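Local coordinates for protein beta-1,3-1,4-glucanase (PDB 5H4R) that probably hydrolyses mixed-linkage beta-1,3-1,4-glucans such as lichenan, as a family 5 glycoside hydrolase, and binds cellotetraose in its substrate cleft, at residues Ile99-His104 against Asp120-Val125; Ile114-Leu119 against Ala171-Asn176; Cys77-Lys80 against Gln84-Asp87; Tyr128-Lys131 against Tyr135-Ile138; Gly147-Asn152 against Lys161-Ile166. The protein carries 1 engineered substitution. All blocks are in the same frame, centred on the assembly; numbering follows the deposited sequence. Where two conformers were deposited one is given.

Contact 1. Residues Ile99-His104 against Asp120-Val125; sequences IPVSWH and DRVQQV
Val122 is the hub here: it projects from helix 116-131 and meets both Val101 and Trp103 of the segment that leaves strand 96-99 of the TIM barrel. Its CG1 lies anti to the backbone N (chi1 171°), which turns that methyl to the loop. Val101 answers with CG2, and the two branches reach each other tip to tip at 4.2 Å. The same CG1 of Val122 also comes within 4.5 Å of CH2 at the far end of the Trp103 indole. One methyl thus fills the angle between a valine and a tryptophan that already pack on each other, since Val101 CG1 sits over the centre of the indole, 3.3 Å above its plane.

One turn further along the helix, Val125 takes up the same job for Ile99. The end of the isoleucine, CD1, lies 4.0 Å from CG1 of Val125, and the two side chains cross obliquely. Ile99 also rests on Val126 of the same helix and on Val136 of the next strand, which puts it between helix and barrel wall.

Two polar groups of the loop turn elsewhere. Trp103 NE1 donates to the carbonyl O of Asn139, and Ser102 OG is bonded to Asp58 O and to N of His142, a glycan-pocket residue. No hydrogen bond joins the two segments. All five touching residues are buried, and they meet through methyls and the CH2 end of one indole, so shape and exclusion of water hold the loop to the helix while Trp103 NE1 and Ser102 OG are satisfied away from it.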
# COMPACT_ATOMS: atom_id res chain seq x y z
N ILE A 99 2.27 5.06 5.25
CA ILE A 99 1.40 6.07 5.84
C ILE A 99 0.42 6.51 4.77
O ILE A 99 0.68 7.47 4.03
CB ILE A 99 2.21 7.25 6.39
CG1 ILE A 99 3.21 6.77 7.44
CG2 ILE A 99 1.25 8.29 7.01
CD1 ILE A 99 4.25 7.87 7.84
N PRO A 100 -0.70 5.80 4.62
CA PRO A 100 -1.70 6.22 3.64
C PRO A 100 -2.37 7.50 4.09
O PRO A 100 -2.68 7.68 5.27
CB PRO A 100 -2.68 5.04 3.61
CG PRO A 100 -2.55 4.42 4.98
CD PRO A 100 -1.10 4.59 5.35
N VAL A 101 -2.59 8.41 3.13
CA VAL A 101 -3.17 9.71 3.45
C VAL A 101 -4.32 10.00 2.50
O VAL A 101 -4.12 10.00 1.27
CB VAL A 101 -2.15 10.85 3.38
CG1 VAL A 101 -2.82 12.15 3.78
CG2 VAL A 101 -0.95 10.55 4.28
N SER A 102 -5.47 10.32 3.05
CA SER A 102 -6.56 10.86 2.24
C SER A 102 -6.54 12.38 2.38
O SER A 102 -6.61 12.90 3.49
CB SER A 102 -7.90 10.28 2.66
OG SER A 102 -7.89 8.89 2.44
N TRP A 103 -6.44 13.08 1.25
CA TRP A 103 -6.28 14.53 1.27
C TRP A 103 -7.56 15.31 1.00
O TRP A 103 -7.59 16.52 1.29
CB TRP A 103 -5.23 14.98 0.24
CG TRP A 103 -3.92 14.26 0.34
CD1 TRP A 103 -3.57 13.10 -0.31
CD2 TRP A 103 -2.80 14.60 1.18
NE1 TRP A 103 -2.31 12.72 0.07
CE2 TRP A 103 -1.81 13.62 0.98
CE3 TRP A 103 -2.54 15.65 2.09
CZ2 TRP A 103 -0.59 13.65 1.63
CZ3 TRP A 103 -1.32 15.66 2.75
CH2 TRP A 103 -0.35 14.66 2.49
N HIS A 104 -8.60 14.68 0.43
CA HIS A 104 -9.70 15.48 -0.11
C HIS A 104 -10.53 16.18 0.95
O HIS A 104 -11.21 17.17 0.62
CB HIS A 104 -10.60 14.61 -1.02
CG HIS A 104 -11.56 13.72 -0.28
ND1 HIS A 104 -11.28 12.39 -0.02
CD2 HIS A 104 -12.80 13.94 0.19
CE1 HIS A 104 -12.31 11.85 0.60
NE2 HIS A 104 -13.25 12.76 0.74
N ASP A 120 1.41 19.53 8.08
CA ASP A 120 2.34 19.58 9.21
C ASP A 120 2.23 18.33 10.08
O ASP A 120 3.24 17.78 10.52
CB ASP A 120 2.06 20.81 10.09
CG ASP A 120 2.45 22.14 9.45
OD1 ASP A 120 3.07 22.20 8.37
OD2 ASP A 120 2.15 23.18 10.09
N ARG A 121 1.00 17.88 10.36
CA ARG A 121 0.83 16.70 11.21
C ARG A 121 1.33 15.43 10.51
O ARG A 121 2.00 14.60 11.13
CB ARG A 121 -0.64 16.56 11.63
CG ARG A 121 -0.94 15.30 12.45
CD ARG A 121 -0.13 15.20 13.76
NE ARG A 121 -0.37 13.89 14.36
CZ ARG A 121 0.47 13.25 15.17
NH1 ARG A 121 1.62 13.82 15.55
NH2 ARG A 121 0.16 12.05 15.62
N VAL A 122 1.01 15.26 9.22
CA VAL A 122 1.54 14.14 8.45
C VAL A 122 3.06 14.13 8.52
O VAL A 122 3.68 13.08 8.71
CB VAL A 122 1.04 14.21 7.00
CG1 VAL A 122 1.75 13.17 6.14
CG2 VAL A 122 -0.49 13.97 6.95
N GLN A 123 3.67 15.30 8.37
CA GLN A 123 5.13 15.38 8.39
C GLN A 123 5.70 14.99 9.75
O GLN A 123 6.77 14.37 9.84
CB GLN A 123 5.57 16.79 8.01
CG GLN A 123 7.07 16.96 7.94
CD GLN A 123 7.53 18.33 7.49
OE1 GLN A 123 6.83 19.34 7.67
NE2 GLN A 123 8.73 18.38 6.91
N GLN A 124 5.00 15.35 10.82
CA GLN A 124 5.43 14.94 12.15
C GLN A 124 5.52 13.43 12.25
O GLN A 124 6.47 12.89 12.83
CB GLN A 124 4.46 15.50 13.18
CG GLN A 124 4.86 15.33 14.59
CD GLN A 124 4.04 16.25 15.47
OE1 GLN A 124 2.84 16.48 15.22
NE2 GLN A 124 4.68 16.81 16.49
N VAL A 125 4.54 12.72 11.71
CA VAL A 125 4.54 11.26 11.77
C VAL A 125 5.60 10.65 10.85
O VAL A 125 6.28 9.68 11.22
CB VAL A 125 3.12 10.73 11.48
CG1 VAL A 125 3.14 9.20 11.45
CG2 VAL A 125 2.18 11.25 12.55

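Contact 2. Residues Ile114-Leu119 against Ala171-Asn176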
# COMPACT_ATOMS: atom_id res chain seq x y z
N ILE A 114 -3.64 22.30 0.18
CA ILE A 114 -3.66 21.43 1.36
C ILE A 114 -3.56 22.29 2.61
O ILE A 114 -2.70 23.17 2.72
CB ILE A 114 -2.53 20.40 1.30
CG1 ILE A 114 -2.65 19.49 0.07
CG2 ILE A 114 -2.54 19.54 2.56
CD1 ILE A 114 -1.41 18.65 -0.19
N SER A 115 -4.44 22.01 3.57
CA SER A 115 -4.37 22.62 4.89
C SER A 115 -2.99 22.46 5.49
O SER A 115 -2.46 21.35 5.57
CB SER A 115 -5.41 21.98 5.81
OG SER A 115 -4.99 22.10 7.16
N LYS A 116 -2.41 23.58 5.91
CA LYS A 116 -1.09 23.54 6.52
C LYS A 116 -1.08 22.66 7.77
O LYS A 116 -0.12 21.91 7.99
CB LYS A 116 -0.61 24.94 6.86
CG LYS A 116 0.83 24.96 7.35
CD LYS A 116 1.31 26.39 7.60
CE LYS A 116 2.73 26.42 8.17
NZ LYS A 116 2.83 25.71 9.47
N ARG A 117 -2.12 22.75 8.61
CA ARG A 117 -2.12 21.97 9.85
C ARG A 117 -2.10 20.48 9.54
O ARG A 117 -1.41 19.71 10.21
CB ARG A 117 -3.33 22.32 10.72
CG ARG A 117 -3.20 23.69 11.34
CD ARG A 117 -4.37 24.01 12.23
NE ARG A 117 -4.41 23.18 13.44
CZ ARG A 117 -5.37 22.30 13.73
NH1 ARG A 117 -6.40 22.12 12.93
NH2 ARG A 117 -5.31 21.62 14.87
N TRP A 118 -2.81 20.08 8.50
CA TRP A 118 -2.86 18.66 8.13
C TRP A 118 -1.51 18.19 7.61
O TRP A 118 -0.98 17.15 8.05
CB TRP A 118 -3.95 18.45 7.10
CG TRP A 118 -4.13 17.02 6.66
CD1 TRP A 118 -3.81 16.49 5.45
CD2 TRP A 118 -4.72 15.95 7.43
NE1 TRP A 118 -4.16 15.17 5.42
CE2 TRP A 118 -4.71 14.81 6.61
CE3 TRP A 118 -5.25 15.86 8.72
CZ2 TRP A 118 -5.21 13.57 7.05
CZ3 TRP A 118 -5.74 14.64 9.15
CH2 TRP A 118 -5.73 13.52 8.31
N LEU A 119 -0.92 18.93 6.67
CA LEU A 119 0.36 18.52 6.12
C LEU A 119 1.46 18.54 7.18
O LEU A 119 2.31 17.64 7.23
CB LEU A 119 0.73 19.42 4.93
CG LEU A 119 2.00 19.06 4.16
CD1 LEU A 119 1.99 17.63 3.66
CD2 LEU A 119 2.12 20.01 3.01
N ALA A 171 5.40 16.82 -2.56
CA ALA A 171 6.79 16.61 -2.94
C ALA A 171 7.65 17.79 -2.52
O ALA A 171 8.80 17.61 -2.08
CB ALA A 171 6.91 16.36 -4.44
N THR A 172 7.12 19.01 -2.64
CA THR A 172 7.90 20.17 -2.24
C THR A 172 8.20 20.14 -0.74
O THR A 172 9.33 20.41 -0.31
CB THR A 172 7.18 21.47 -2.64
OG1 THR A 172 7.10 21.56 -4.06
CG2 THR A 172 7.95 22.69 -2.14
N ARG A 173 7.21 19.79 0.08
CA ARG A 173 7.43 19.75 1.52
C ARG A 173 8.55 18.78 1.87
O ARG A 173 9.35 19.05 2.76
CB ARG A 173 6.13 19.36 2.23
CG ARG A 173 6.23 19.20 3.75
CD ARG A 173 6.56 20.53 4.42
NE ARG A 173 5.42 21.45 4.44
CZ ARG A 173 4.55 21.55 5.44
NH1 ARG A 173 4.69 20.80 6.51
NH2 ARG A 173 3.56 22.42 5.39
N PHE A 174 8.58 17.62 1.19
CA PHE A 174 9.46 16.52 1.56
C PHE A 174 10.69 16.43 0.65
O PHE A 174 11.37 15.40 0.66
CB PHE A 174 8.68 15.20 1.54
CG PHE A 174 7.70 15.06 2.66
CD1 PHE A 174 8.10 14.70 3.94
CD2 PHE A 174 6.35 15.31 2.44
CE1 PHE A 174 7.18 14.56 4.97
CE2 PHE A 174 5.43 15.17 3.46
CZ PHE A 174 5.84 14.83 4.72
N LYS A 175 11.00 17.49 -0.09
CA LYS A 175 12.01 17.39 -1.15
C LYS A 175 13.40 17.04 -0.61
O LYS A 175 14.17 16.37 -1.31
CB LYS A 175 12.08 18.69 -1.96
CG LYS A 175 12.59 19.87 -1.21
CD LYS A 175 12.40 21.18 -1.99
CE LYS A 175 13.28 21.25 -3.21
NZ LYS A 175 13.23 22.62 -3.82
N ASN A 176 13.74 17.45 0.61
CA ASN A 176 15.07 17.20 1.16
C ASN A 176 15.11 15.99 2.09
O ASN A 176 16.06 15.84 2.87
CB ASN A 176 15.59 18.45 1.87
CG ASN A 176 15.88 19.58 0.89
OD1 ASN A 176 15.99 19.35 -0.32
ND2 ASN A 176 16.01 20.81 1.40
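Leu119 packs over one face of the Arg173 guanidinium, and most of the surface shared by helices 116-131 and 156-173 at this point belongs to this pair. CD2 of Leu119 lies 3.5 Å above the plane of the flat group and displaced toward the rim, with NH2 of Arg173 3.7 Å away. The arginine gets there by bending: chi2 of 64° and chi3 of 74° fold the chain so that the guanidinium lies against the leucine.

The purely apolar component is smaller. CD1, the other leucine branch, touches CE2 of Phe174 at 4.2 Å, where the chain leaves helix 156-173.

Charge comes third. Lys116 places CG at the guanidinium edge, 4.2 Å from Arg173 NH2, while Lys116 NZ stands 5.3 Å from that same NH2. Both cations are gathered round Asp120, each in a salt bridge with it, and Arg173 NH1 also binds Gln123 OE1.

A capping hydrogen bond within 114-119 starts helix 116-131: Ser115 is the N-cap, its OG accepting from Trp118 N at 3.3 Å.

A methionine at Arg173 would probably leave Asp120 and Gln123 without their shared donor and Leu119 without the flat surface it packs on. The guanidinium therefore works in two directions: its face accepts a hydrocarbon, while its NH1 serves a carboxylate and an amide at the margin of the interface.

Contact 3. Residues Cys77-Lys80 against Gln84-Asp87; sequences CGVK and QMID
No ring joins in where Val79 and Lys80 meet Met85; the flat group on hand is the peptide carbonyl of Lys80, with the methionine methyl beside its oxygen. The setting is the TIM barrel of family 5, where residues 77-80 belong to the loop that leads into helix 83-91, the helix lying between barrel strands 50-53 and 96-99.

Met85 does all the reaching from the helix side. Its chain runs out extended through chi1 and chi2, then bends at chi3 (-54°), and that last turn sets the terminal methyl against both loop residues. Val79 points toward the helix and meets the methyl obliquely with CG1. Lys80 contributes its backbone, while its side chain departs toward Glu73, Thr74 and Arg121. Arg377 packs on Met85 from outside the two segments, and Met85 N is bonded to Thr82 OG1 at the start of the helix.

The contact is small, 73 Å² in all, and holds no hydrogen bond across it. It is plain van der Waals packing of a methyl on a valine branch and a backbone oxygen. In atoms it comes down to CE of Met85, lying 4.1 Å from Val79 CG1 and 3.7 Å from Lys80 O.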
# COMPACT_ATOMS: atom_id res chain seq x y z
N CYS A 77 -9.24 4.88 13.83
CA CYS A 77 -8.36 4.03 14.63
C CYS A 77 -8.44 4.34 16.11
O CYS A 77 -8.06 3.49 16.93
CB CYS A 77 -6.91 4.17 14.16
SG CYS A 77 -6.18 5.80 14.45
N GLY A 78 -8.91 5.53 16.47
CA GLY A 78 -9.20 5.91 17.84
C GLY A 78 -8.02 6.29 18.70
O GLY A 78 -8.21 6.49 19.91
N VAL A 79 -6.81 6.35 18.15
CA VAL A 79 -5.60 6.58 18.96
C VAL A 79 -4.66 7.47 18.17
O VAL A 79 -4.34 7.16 17.03
CB VAL A 79 -4.88 5.26 19.32
CG1 VAL A 79 -3.65 5.52 20.19
CG2 VAL A 79 -5.81 4.28 20.03
N LYS A 80 -4.23 8.59 18.77
CA LYS A 80 -3.33 9.48 18.06
C LYS A 80 -1.94 8.86 17.97
O LYS A 80 -1.44 8.28 18.93
CB LYS A 80 -3.27 10.83 18.77
CG LYS A 80 -2.45 11.90 18.00
CD LYS A 80 -2.53 13.26 18.65
CE LYS A 80 -1.69 14.28 17.88
NZ LYS A 80 -1.81 15.63 18.49
N GLN A 84 6.49 6.81 20.25
CA GLN A 84 6.62 5.53 20.93
C GLN A 84 5.95 4.42 20.12
O GLN A 84 6.45 3.29 20.06
CB GLN A 84 6.02 5.60 22.34
CG GLN A 84 6.28 4.38 23.18
CD GLN A 84 5.68 4.47 24.59
OE1 GLN A 84 5.02 5.45 24.94
NE2 GLN A 84 5.93 3.45 25.41
N MET A 85 4.83 4.72 19.49
CA MET A 85 4.15 3.72 18.68
C MET A 85 5.01 3.29 17.50
O MET A 85 5.16 2.10 17.23
CB MET A 85 2.83 4.31 18.19
CG MET A 85 1.97 3.36 17.41
SD MET A 85 0.52 4.24 16.79
CE MET A 85 -0.12 4.92 18.26
N ILE A 86 5.60 4.25 16.79
CA ILE A 86 6.45 3.89 15.66
C ILE A 86 7.70 3.17 16.15
O ILE A 86 8.17 2.23 15.50
CB ILE A 86 6.78 5.15 14.84
CG1 ILE A 86 5.48 5.87 14.42
CG2 ILE A 86 7.64 4.79 13.63
CD1 ILE A 86 4.46 4.97 13.77
N ASP A 87 8.25 3.59 17.29
CA ASP A 87 9.37 2.86 17.90
C ASP A 87 9.02 1.39 18.12
O ASP A 87 9.85 0.50 17.92
CB ASP A 87 9.73 3.45 19.25
CG ASP A 87 10.33 4.85 19.20
OD1 ASP A 87 10.70 5.37 18.12
OD2 ASP A 87 10.44 5.43 20.30

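Contact 4. Residues Tyr128-Lys131 against Tyr135-Ile138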
# COMPACT_ATOMS: atom_id res chain seq x y z
N TYR A 128 8.70 10.68 12.80
CA TYR A 128 8.84 9.59 13.76
C TYR A 128 9.54 8.41 13.12
O TYR A 128 10.39 7.76 13.74
CB TYR A 128 7.49 9.08 14.29
CG TYR A 128 6.58 10.03 15.04
CD1 TYR A 128 7.06 11.14 15.72
CD2 TYR A 128 5.22 9.79 15.06
CE1 TYR A 128 6.18 12.00 16.40
CE2 TYR A 128 4.35 10.64 15.73
CZ TYR A 128 4.82 11.72 16.39
OH TYR A 128 3.90 12.52 17.05
N ALA A 129 9.14 8.10 11.88
CA ALA A 129 9.68 6.94 11.17
C ALA A 129 11.09 7.20 10.66
O ALA A 129 11.95 6.30 10.71
CB ALA A 129 8.76 6.59 10.01
N MET A 130 11.36 8.40 10.16
CA MET A 130 12.72 8.73 9.74
C MET A 130 13.69 8.65 10.92
O MET A 130 14.84 8.23 10.75
CB MET A 130 12.78 10.13 9.12
CG MET A 130 11.90 10.28 7.88
SD MET A 130 12.53 9.41 6.41
CE MET A 130 14.02 10.31 6.06
N LYS A 131 13.26 9.07 12.11
CA LYS A 131 14.15 8.98 13.26
C LYS A 131 14.52 7.54 13.57
O LYS A 131 15.61 7.27 14.10
CB LYS A 131 13.50 9.64 14.47
CG LYS A 131 13.55 11.15 14.39
CD LYS A 131 12.84 11.80 15.59
CE LYS A 131 13.22 13.28 15.77
NZ LYS A 131 12.67 14.16 14.70
N TYR A 135 12.15 2.90 6.11
CA TYR A 135 11.57 3.32 4.84
C TYR A 135 10.14 3.78 5.10
O TYR A 135 9.46 3.27 5.98
CB TYR A 135 11.62 2.17 3.83
CG TYR A 135 13.03 1.81 3.45
CD1 TYR A 135 13.78 0.95 4.24
CD2 TYR A 135 13.61 2.33 2.32
CE1 TYR A 135 15.08 0.62 3.90
CE2 TYR A 135 14.90 2.05 1.99
CZ TYR A 135 15.64 1.18 2.76
OH TYR A 135 16.93 0.91 2.39
N VAL A 136 9.71 4.81 4.37
CA VAL A 136 8.40 5.41 4.57
C VAL A 136 7.75 5.59 3.22
O VAL A 136 8.38 6.10 2.29
CB VAL A 136 8.49 6.78 5.27
CG1 VAL A 136 7.10 7.39 5.46
CG2 VAL A 136 9.19 6.65 6.61
N ILE A 137 6.49 5.15 3.10
CA ILE A 137 5.67 5.34 1.91
C ILE A 137 4.51 6.26 2.25
O ILE A 137 3.77 5.99 3.20
CB ILE A 137 5.14 4.00 1.36
CG1 ILE A 137 6.28 3.04 1.02
CG2 ILE A 137 4.23 4.27 0.17
CD1 ILE A 137 5.82 1.59 0.88
N ILE A 138 4.33 7.33 1.46
CA ILE A 138 3.15 8.19 1.59
C ILE A 138 2.44 8.23 0.23
O ILE A 138 3.08 8.08 -0.81
CB ILE A 138 3.50 9.63 2.06
CG1 ILE A 138 4.49 10.31 1.14
CG2 ILE A 138 4.04 9.60 3.48
CD1 ILE A 138 4.80 11.79 1.54
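Ala129 and Val136 press together more closely than carbon atoms usually do: CB of the alanine is 3.4 Å from CG2 of the valine. Both residues point at each other, and their CA atoms, 6.9 Å apart, mark where helix 116-131 comes nearest to strand 135-139. Val136 has CG1 anti to its backbone N (chi1 180°), which leaves CG2 as the branch turned to the alanine. At this spacing a single methyl is enough to fill the interval from the helix side. The valine is hemmed in further by Ile97 of strand 96-99, which touches Ala129 as well, and by Leu181 of strand 181-184, so the tight part belongs to the layer between the barrel wall and its helices.

The other half is slacker. Met130 touches the same CG2 of Val136 with SD, at 4.3 Å. Its chain is coiled, with all three torsions near -60°, which keeps the sulfur close to its own helix. Met130 is partly exposed and also packs on Tyr177 and Asn178, while the next residue, Lys131, is exposed to solvent.

No hydrogen bond crosses between the segments; packing alone joins them. A short turn leads from helix to strand, completing the beta-alpha-beta crossover from strand 96-99 to its parallel neighbour 135-139, the repeating unit of the (beta/alpha)8 barrel.

Contact 5. Residues Gly147-Asn152 against Lys161-Ile166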
# COMPACT_ATOMS: atom_id res chain seq x y z
N GLY A 147 -14.11 15.00 -9.26
CA GLY A 147 -13.71 16.24 -8.65
C GLY A 147 -12.39 16.16 -7.92
O GLY A 147 -11.77 17.20 -7.68
N TYR A 148 -11.94 14.95 -7.57
CA TYR A 148 -10.60 14.74 -7.05
C TYR A 148 -9.89 13.82 -8.03
O TYR A 148 -9.70 14.20 -9.18
CB TYR A 148 -10.65 14.28 -5.59
CG TYR A 148 -11.38 15.29 -4.72
CD1 TYR A 148 -10.78 16.49 -4.38
CD2 TYR A 148 -12.65 15.04 -4.25
CE1 TYR A 148 -11.45 17.43 -3.60
CE2 TYR A 148 -13.32 15.97 -3.47
CZ TYR A 148 -12.71 17.16 -3.15
OH TYR A 148 -13.37 18.10 -2.37
N TYR A 149 -9.49 12.61 -7.61
CA TYR A 149 -8.86 11.63 -8.50
C TYR A 149 -9.96 10.74 -9.07
O TYR A 149 -10.62 10.01 -8.33
CB TYR A 149 -7.81 10.79 -7.76
CG TYR A 149 -6.99 9.88 -8.65
CD1 TYR A 149 -7.58 8.82 -9.34
CD2 TYR A 149 -5.62 10.11 -8.84
CE1 TYR A 149 -6.84 8.00 -10.16
CE2 TYR A 149 -4.88 9.28 -9.66
CZ TYR A 149 -5.49 8.24 -10.31
OH TYR A 149 -4.74 7.42 -11.13
N TYR A 150 -10.20 10.82 -10.38
CA TYR A 150 -11.14 9.88 -10.98
C TYR A 150 -10.66 9.48 -12.38
O TYR A 150 -10.51 10.34 -13.26
CB TYR A 150 -12.55 10.46 -11.03
CG TYR A 150 -13.60 9.39 -11.00
CD1 TYR A 150 -13.83 8.63 -9.84
CD2 TYR A 150 -14.33 9.06 -12.15
CE1 TYR A 150 -14.77 7.63 -9.81
CE2 TYR A 150 -15.26 8.06 -12.13
CZ TYR A 150 -15.49 7.34 -10.96
OH TYR A 150 -16.42 6.34 -11.00
N PRO A 151 -10.45 8.17 -12.64
CA PRO A 151 -9.77 7.77 -13.89
C PRO A 151 -10.70 7.48 -15.07
O PRO A 151 -10.87 6.33 -15.49
CB PRO A 151 -9.01 6.52 -13.45
CG PRO A 151 -9.95 5.88 -12.46
CD PRO A 151 -10.55 7.04 -11.70
N ASN A 152 -11.32 8.52 -15.62
CA ASN A 152 -11.98 8.38 -16.90
C ASN A 152 -11.86 9.68 -17.67
O ASN A 152 -11.41 10.71 -17.14
CB ASN A 152 -13.43 7.88 -16.75
CG ASN A 152 -14.37 8.88 -16.07
OD1 ASN A 152 -14.02 10.03 -15.79
ND2 ASN A 152 -15.60 8.41 -15.82
N LYS A 161 -5.30 17.89 -12.68
CA LYS A 161 -5.09 19.04 -11.82
C LYS A 161 -4.88 18.62 -10.37
O LYS A 161 -4.04 19.18 -9.66
CB LYS A 161 -6.28 19.98 -11.92
CG LYS A 161 -6.13 21.26 -11.18
CD LYS A 161 -7.35 22.18 -11.41
CE LYS A 161 -7.17 23.56 -10.80
NZ LYS A 161 -6.16 24.40 -11.51
N TYR A 162 -5.66 17.63 -9.93
CA TYR A 162 -5.56 17.13 -8.55
C TYR A 162 -4.22 16.44 -8.30
O TYR A 162 -3.55 16.74 -7.31
CB TYR A 162 -6.72 16.16 -8.27
CG TYR A 162 -6.81 15.74 -6.82
CD1 TYR A 162 -7.22 16.63 -5.85
CD2 TYR A 162 -6.50 14.43 -6.41
CE1 TYR A 162 -7.31 16.28 -4.53
CE2 TYR A 162 -6.59 14.07 -5.06
CZ TYR A 162 -7.01 15.00 -4.13
OH TYR A 162 -7.12 14.72 -2.78
N VAL A 163 -3.83 15.52 -9.18
CA VAL A 163 -2.54 14.85 -9.04
C VAL A 163 -1.41 15.88 -9.05
O VAL A 163 -0.53 15.87 -8.18
CB VAL A 163 -2.36 13.79 -10.15
CG1 VAL A 163 -0.94 13.20 -10.14
CG2 VAL A 163 -3.38 12.69 -10.00
N LYS A 164 -1.43 16.80 -10.02
CA LYS A 164 -0.40 17.84 -10.10
C LYS A 164 -0.34 18.65 -8.81
O LYS A 164 0.74 18.89 -8.26
CB LYS A 164 -0.65 18.77 -11.29
CG LYS A 164 -0.30 18.19 -12.63
CD LYS A 164 -0.30 19.30 -13.70
CE LYS A 164 0.03 18.73 -15.07
NZ LYS A 164 -0.07 19.76 -16.14
N SER A 165 -1.50 19.08 -8.30
CA SER A 165 -1.49 19.99 -7.16
C SER A 165 -1.09 19.28 -5.88
O SER A 165 -0.26 19.78 -5.11
CB SER A 165 -2.84 20.65 -6.95
OG SER A 165 -2.71 21.53 -5.85
N ILE A 166 -1.71 18.12 -5.58
CA ILE A 166 -1.34 17.38 -4.39
C ILE A 166 0.15 17.05 -4.40
O ILE A 166 0.85 17.28 -3.41
CB ILE A 166 -2.18 16.10 -4.23
CG1 ILE A 166 -3.66 16.43 -4.02
CG2 ILE A 166 -1.67 15.25 -3.08
CD1 ILE A 166 -4.01 17.25 -2.75
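In this TIM barrel the long loop after strand 135-139 folds back on the helix it leads to, 156-173, and an offset edge-to-face aromatic pair joins the two. Tyr148 turns its ring edge to the face of Tyr162, with centroids 5.4 Å apart and planes at 69°. The nearest atoms are Tyr148 CD1 and Tyr162 CE1, at 3.5 Å. A CH-pi contact comes with it: Tyr148 CB sits 3.9 Å from the centroid of the Tyr162 ring and only 6° off its normal, almost exactly over the middle.

From the opposite side, CG1 of Ile166, one turn along the helix, lies 3.6 Å above the plane, so the Tyr162 ring is sandwiched between its own helix and the loop. Its hydroxyl is held as well, hydrogen-bonded to Asp143 OD2. Tyr162 CG stands anti to its backbone N (chi1 -172°), which carries the ring out from the helix to meet Tyr148.

A leucine in place of Tyr162 would probably deprive Asp143 of its hydroxyl partner and Tyr148 of the flat face it rests on, leaving the loop freer to shift.

Tyr149 extends the seam. Its backbone N lies 3.7 Å from Tyr162 CD2, and its ring packs beside Val163 while also touching Leu217 of helix 205-226. There the closest approach is from Tyr149 CD2 to Val163 CG2, at 3.6 Å.

How the contacts relate
Helix 116-131 is shared by contacts 1, 2 and 4. Contacts 1 and 2 also touch where Trp103 CE3 packs on Trp118 CD1 at 3.7 Å. Independently of the helix, Ile99 N of contact 1 probably bonds Ile137 O of contact 4 at 2.7 Å, between neighbouring strands. Contact 4 also meets contact 3, through Ile86 CG1 and Tyr128 CB at 3.8 Å. Contact 5 joins contact 1 where Trp103 CB packs on Ile166 CD1, but its centre lies about 30 Å from that of contact 3. None of the five forms the glycan pocket, which includes the engineered Gln188. The side chains of Val101, Val79 and Tyr149 stand about 11, 12 and 13 Å from bound glucose units.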